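Local coordinates for envelope polyprotein (Puumala orthohantavirus, PDB 5FXU) that forms the Gn ectodomain of the hantaviral envelope, a glycoprotein displayed on the virion surface where it is probably a target of antibodies, at residues 188-200 with 225-237. Sequence-based numbering, arbitrary orientation.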
loop_
_atom_site.group_PDB
_atom_site.type_symbol
_atom_site.label_atom_id
_atom_site.label_comp_id
_atom_site.label_asym_id
_atom_site.label_seq_id
_atom_site.Cartn_x
_atom_site.Cartn_y
_atom_site.Cartn_z
ATOM N N THR A 188 -0.298 -19.320 -5.949
ATOM C CA THR A 188 0.131 -18.133 -5.214
ATOM C C THR A 188 -0.145 -16.862 -6.015
ATOM O O THR A 188 0.330 -16.756 -7.129
ATOM C CB THR A 188 1.608 -18.269 -4.871
ATOM O OG1 THR A 188 1.728 -19.297 -3.884
ATOM C CG2 THR A 188 2.164 -17.010 -4.324
ATOM N N VAL A 189 -0.917 -15.928 -5.448
ATOM C CA VAL A 189 -1.298 -14.699 -6.151
ATOM C C VAL A 189 -0.839 -13.448 -5.397
ATOM O O VAL A 189 -0.687 -13.453 -4.179
ATOM C CB VAL A 189 -2.822 -14.579 -6.431
ATOM C CG1 VAL A 189 -3.305 -15.772 -7.226
ATOM C CG2 VAL A 189 -3.636 -14.474 -5.159
ATOM N N MET A 190 -0.670 -12.376 -6.150
ATOM C CA MET A 190 -0.330 -11.076 -5.606
ATOM C C MET A 190 -1.526 -10.449 -4.905
ATOM O O MET A 190 -2.664 -10.571 -5.354
ATOM C CB MET A 190 0.171 -10.155 -6.711
ATOM C CG MET A 190 0.595 -8.776 -6.220
ATOM S SD MET A 190 1.390 -7.688 -7.459
ATOM C CE MET A 190 3.002 -8.447 -7.535
ATOM N N VAL A 191 -1.243 -9.775 -3.796
ATOM C CA VAL A 191 -2.221 -8.974 -3.092
ATOM C C VAL A 191 -1.621 -7.601 -2.897
ATOM O O VAL A 191 -0.461 -7.494 -2.493
ATOM C CB VAL A 191 -2.605 -9.575 -1.732
ATOM C CG1 VAL A 191 -3.743 -8.791 -1.102
ATOM C CG2 VAL A 191 -3.146 -10.967 -1.918
ATOM N N ARG A 192 -2.405 -6.576 -3.217
ATOM C CA ARG A 192 -2.039 -5.171 -2.981
ATOM C C ARG A 192 -3.065 -4.492 -2.094
ATOM O O ARG A 192 -4.245 -4.550 -2.384
ATOM C CB ARG A 192 -1.915 -4.400 -4.300
ATOM C CG ARG A 192 -0.628 -4.705 -5.025
ATOM C CD ARG A 192 -0.547 -4.501 -6.519
ATOM N NE ARG A 192 -1.284 -5.409 -7.391
ATOM C CZ ARG A 192 -1.148 -5.446 -8.709
ATOM N NH1 ARG A 192 -0.283 -4.647 -9.331
ATOM N NH2 ARG A 192 -1.874 -6.306 -9.406
ATOM N N CYS A 193 -2.577 -3.868 -1.022
ATOM C CA CYS A 193 -3.396 -3.334 0.050
ATOM C C CYS A 193 -3.063 -1.884 0.370
ATOM O O CYS A 193 -1.907 -1.503 0.341
ATOM C CB CYS A 193 -3.157 -4.127 1.338
ATOM S SG CYS A 193 -3.516 -5.873 1.236
ATOM N N PHE A 194 -4.094 -1.115 0.711
ATOM C CA PHE A 194 -3.987 0.312 1.004
ATOM C C PHE A 194 -4.540 0.553 2.386
ATOM O O PHE A 194 -5.596 0.044 2.733
ATOM C CB PHE A 194 -4.720 1.133 -0.066
ATOM C CG PHE A 194 -4.262 0.788 -1.450
ATOM C CD1 PHE A 194 -4.754 -0.357 -2.089
ATOM C CD2 PHE A 194 -3.265 1.516 -2.063
ATOM C CE1 PHE A 194 -4.265 -0.736 -3.337
ATOM C CE2 PHE A 194 -2.791 1.156 -3.321
ATOM C CZ PHE A 194 -3.268 0.027 -3.958
ATOM N N LEU A 195 -3.786 1.291 3.187
ATOM C CA LEU A 195 -4.183 1.621 4.533
ATOM C C LEU A 195 -5.203 2.742 4.552
ATOM O O LEU A 195 -4.941 3.831 4.027
ATOM C CB LEU A 195 -2.953 2.059 5.343
ATOM C CG LEU A 195 -3.234 2.366 6.806
ATOM C CD1 LEU A 195 -3.588 1.114 7.561
ATOM C CD2 LEU A 195 -2.002 2.955 7.431
ATOM N N ILE A 196 -6.319 2.508 5.225
ATOM C CA ILE A 196 -7.415 3.475 5.304
ATOM C C ILE A 196 -7.606 3.874 6.764
ATOM O O ILE A 196 -7.803 2.998 7.619
ATOM C CB ILE A 196 -8.725 2.840 4.807
ATOM C CG1 ILE A 196 -8.575 2.151 3.431
ATOM C CG2 ILE A 196 -9.860 3.849 4.808
ATOM C CD1 ILE A 196 -8.084 3.034 2.326
ATOM N N ALA A 197 -7.565 5.170 7.062
ATOM C CA ALA A 197 -7.887 5.681 8.392
ATOM C C ALA A 197 -9.395 5.808 8.577
ATOM O O ALA A 197 -10.080 6.478 7.797
ATOM C CB ALA A 197 -7.251 7.028 8.594
ATOM N N LYS A 198 -9.901 5.166 9.622
ATOM C CA LYS A 198 -11.319 5.135 9.915
ATOM C C LYS A 198 -11.548 4.922 11.416
ATOM O O LYS A 198 -11.256 3.864 11.974
ATOM C CB LYS A 198 -12.002 4.037 9.088
ATOM C CG LYS A 198 -13.507 3.876 9.297
ATOM C CD LYS A 198 -14.258 5.126 8.858
ATOM C CE LYS A 198 -15.778 4.998 8.981
ATOM N NZ LYS A 198 -16.354 4.910 10.349
ATOM N N LYS A 199 -12.105 5.944 12.048
ATOM C CA LYS A 199 -12.393 5.960 13.480
ATOM C C LYS A 199 -13.846 5.527 13.765
ATOM O O LYS A 199 -14.721 5.731 12.919
ATOM C CB LYS A 199 -12.178 7.387 13.985
ATOM C CG LYS A 199 -11.205 7.498 15.122
ATOM C CD LYS A 199 -10.838 8.939 15.417
ATOM C CE LYS A 199 -10.764 9.152 16.911
ATOM N NZ LYS A 199 -10.261 10.513 17.187
ATOM N N VAL A 200 -14.080 4.893 14.918
ATOM C CA VAL A 200 -15.437 4.786 15.505
ATOM C C VAL A 200 -15.404 5.464 16.876
ATOM O O VAL A 200 -14.328 5.686 17.442
ATOM C CB VAL A 200 -15.997 3.331 15.625
ATOM C CG1 VAL A 200 -16.322 2.758 14.258
ATOM C CG2 VAL A 200 -15.052 2.393 16.368
ATOM N N GLY A 225 -3.368 2.571 19.555
ATOM C CA GLY A 225 -4.673 3.100 19.318
ATOM C C GLY A 225 -5.061 3.459 17.894
ATOM O O GLY A 225 -6.193 3.861 17.693
ATOM N N PHE A 226 -4.173 3.336 16.902
ATOM C CA PHE A 226 -4.560 3.643 15.518
ATOM C C PHE A 226 -5.867 2.932 15.075
ATOM O O PHE A 226 -6.078 1.765 15.366
ATOM C CB PHE A 226 -3.455 3.331 14.532
ATOM C CG PHE A 226 -3.893 3.510 13.096
ATOM C CD1 PHE A 226 -4.017 4.769 12.541
ATOM C CD2 PHE A 226 -4.260 2.407 12.328
ATOM C CE1 PHE A 226 -4.467 4.932 11.238
ATOM C CE2 PHE A 226 -4.692 2.567 11.034
ATOM C CZ PHE A 226 -4.799 3.833 10.487
ATOM N N GLN A 227 -6.757 3.682 14.430
ATOM C CA GLN A 227 -8.028 3.153 13.974
ATOM C C GLN A 227 -8.101 3.196 12.466
ATOM O O GLN A 227 -7.992 4.258 11.843
ATOM C CB GLN A 227 -9.215 3.882 14.616
ATOM C CG GLN A 227 -9.507 3.375 16.027
ATOM C CD GLN A 227 -10.772 3.938 16.638
ATOM O OE1 GLN A 227 -11.883 3.556 16.272
ATOM N NE2 GLN A 227 -10.605 4.845 17.585
ATOM N N GLY A 228 -8.249 2.015 11.877
ATOM C CA GLY A 228 -8.297 1.895 10.437
ATOM C C GLY A 228 -8.275 0.465 9.982
ATOM O O GLY A 228 -8.509 -0.454 10.763
ATOM N N TYR A 229 -8.018 0.277 8.705
ATOM C CA TYR A 229 -8.099 -1.044 8.109
ATOM C C TYR A 229 -7.394 -1.044 6.797
ATOM O O TYR A 229 -7.022 0.009 6.316
ATOM C CB TYR A 229 -9.558 -1.459 7.911
ATOM C CG TYR A 229 -10.382 -0.595 7.006
ATOM C CD1 TYR A 229 -11.066 0.515 7.499
ATOM C CD2 TYR A 229 -10.542 -0.918 5.667
ATOM C CE1 TYR A 229 -11.852 1.313 6.652
ATOM C CE2 TYR A 229 -11.328 -0.140 4.821
ATOM C CZ TYR A 229 -11.973 0.965 5.325
ATOM O OH TYR A 229 -12.729 1.718 4.482
ATOM N N TYR A 230 -7.186 -2.228 6.230
ATOM C CA TYR A 230 -6.619 -2.309 4.895
ATOM C C TYR A 230 -7.734 -2.709 3.919
ATOM O O TYR A 230 -8.597 -3.519 4.257
ATOM C CB TYR A 230 -5.435 -3.295 4.833
ATOM C CG TYR A 230 -4.124 -2.760 5.351
ATOM C CD1 TYR A 230 -3.283 -2.012 4.521
ATOM C CD2 TYR A 230 -3.695 -3.026 6.630
ATOM C CE1 TYR A 230 -2.061 -1.552 4.967
ATOM C CE2 TYR A 230 -2.487 -2.562 7.086
ATOM C CZ TYR A 230 -1.661 -1.821 6.264
ATOM O OH TYR A 230 -0.448 -1.363 6.733
ATOM N N ILE A 231 -7.660 -2.154 2.702
ATOM C CA ILE A 231 -8.491 -2.583 1.595
ATOM C C ILE A 231 -7.549 -3.103 0.528
ATOM O O ILE A 231 -6.566 -2.447 0.193
ATOM C CB ILE A 231 -9.450 -1.457 1.147
ATOM C CG1 ILE A 231 -10.620 -2.036 0.393
ATOM C CG2 ILE A 231 -8.738 -0.366 0.350
ATOM C CD1 ILE A 231 -11.667 -2.671 1.310
ATOM N N CYS A 232 -7.809 -4.318 0.039
ATOM C CA CYS A 232 -6.852 -5.050 -0.787
ATOM C C CYS A 232 -7.519 -5.506 -2.044
ATOM O O CYS A 232 -8.732 -5.733 -2.070
ATOM C CB CYS A 232 -6.299 -6.288 -0.040
ATOM S SG CYS A 232 -5.573 -5.930 1.591
ATOM N N LEU A 233 -6.722 -5.653 -3.093
ATOM C CA LEU A 233 -7.180 -6.278 -4.308
ATOM C C LEU A 233 -6.281 -7.454 -4.556
ATOM O O LEU A 233 -5.072 -7.365 -4.354
ATOM C CB LEU A 233 -7.140 -5.316 -5.488
ATOM C CG LEU A 233 -8.269 -4.314 -5.735
ATOM C CD1 LEU A 233 -9.683 -4.743 -5.391
ATOM C CD2 LEU A 233 -7.928 -3.084 -4.947
ATOM N N VAL A 234 -6.885 -8.544 -5.009
ATOM C CA VAL A 234 -6.203 -9.798 -5.202
ATOM C C VAL A 234 -5.953 -10.011 -6.691
ATOM O O VAL A 234 -6.865 -9.923 -7.491
ATOM C CB VAL A 234 -7.063 -10.942 -4.647
ATOM C CG1 VAL A 234 -6.303 -12.235 -4.705
ATOM C CG2 VAL A 234 -7.469 -10.648 -3.207
ATOM N N GLY A 235 -4.723 -10.327 -7.055
ATOM C CA GLY A 235 -4.354 -10.547 -8.454
ATOM C C GLY A 235 -4.487 -9.300 -9.306
ATOM O O GLY A 235 -4.280 -8.189 -8.829
ATOM N N SER A 236 -4.808 -9.482 -10.571
ATOM C CA SER A 236 -4.981 -8.356 -11.454
ATOM C C SER A 236 -6.407 -7.802 -11.392
ATOM O O SER A 236 -6.649 -6.695 -11.851
ATOM C CB SER A 236 -4.612 -8.773 -12.871
ATOM O OG SER A 236 -5.361 -9.921 -13.274
ATOM N N SER A 237 -7.341 -8.565 -10.817
ATOM C CA SER A 237 -8.723 -8.150 -10.707
ATOM C C SER A 237 -9.481 -8.906 -9.635
ATOM O O SER A 237 -9.321 -10.084 -9.519
ATOM C CB SER A 237 -9.414 -8.421 -12.044
ATOM O OG SER A 237 -10.605 -7.690 -12.153
HETATM O O HOH W 1 -3.163 -7.210 -6.557
HETATM O O HOH W 2 -12.979 4.055 19.366
#
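With SG beside the backbone N in both (chi1 -59° for Cys193, -54° for Cys232), the two sulfurs, already on one face of an antiparallel strand pair, turn to each other and close a disulfide, SG to SG 2.1 Å. The cysteines occupy a non-hydrogen-bonded site of the adjacent strands 185-197 and 228-234, and so lock their register by a covalent cross-strand link in the buried middle of the Gn head. On the other edge of 185-197 runs strand 340-354; strand 237-243 flanks 228-234.

On the cysteine face, Leu195 lays CD1 over one face of the Tyr230 ring, 3.9 Å from its centroid, while CB touches CE1. The phenol is fixed at its far end by a hydrogen bond from OH to Pro342 O. Tyr229 points to the opposite face. Its CG lies between backbone N and carbonyl carbon (chi1 61°), which swings the ring across the strand until Ile196 CB sits over its face, 3.9 Å from the centroid; Lys198 CB touches the ring edge.

Polar side chains finish both ends. Past the last strand pair, Lys198 N still bonds to Gln227 O, and the Gln227 side chain reaches on to Val200 N, its OE1 accepting a nearly straight bond (2.9 Å), the donor standing above the amide carbonyl plane. At the other end the Arg192 guanidinium, with Met190 SD over one face, gives NH1 to Ser23 and NH2 to Gly235 O. A water accepts from Arg192 NE at 2.7 Å and donates to Leu233 O and Gly235 O, at 2.9 and 2.7 Å.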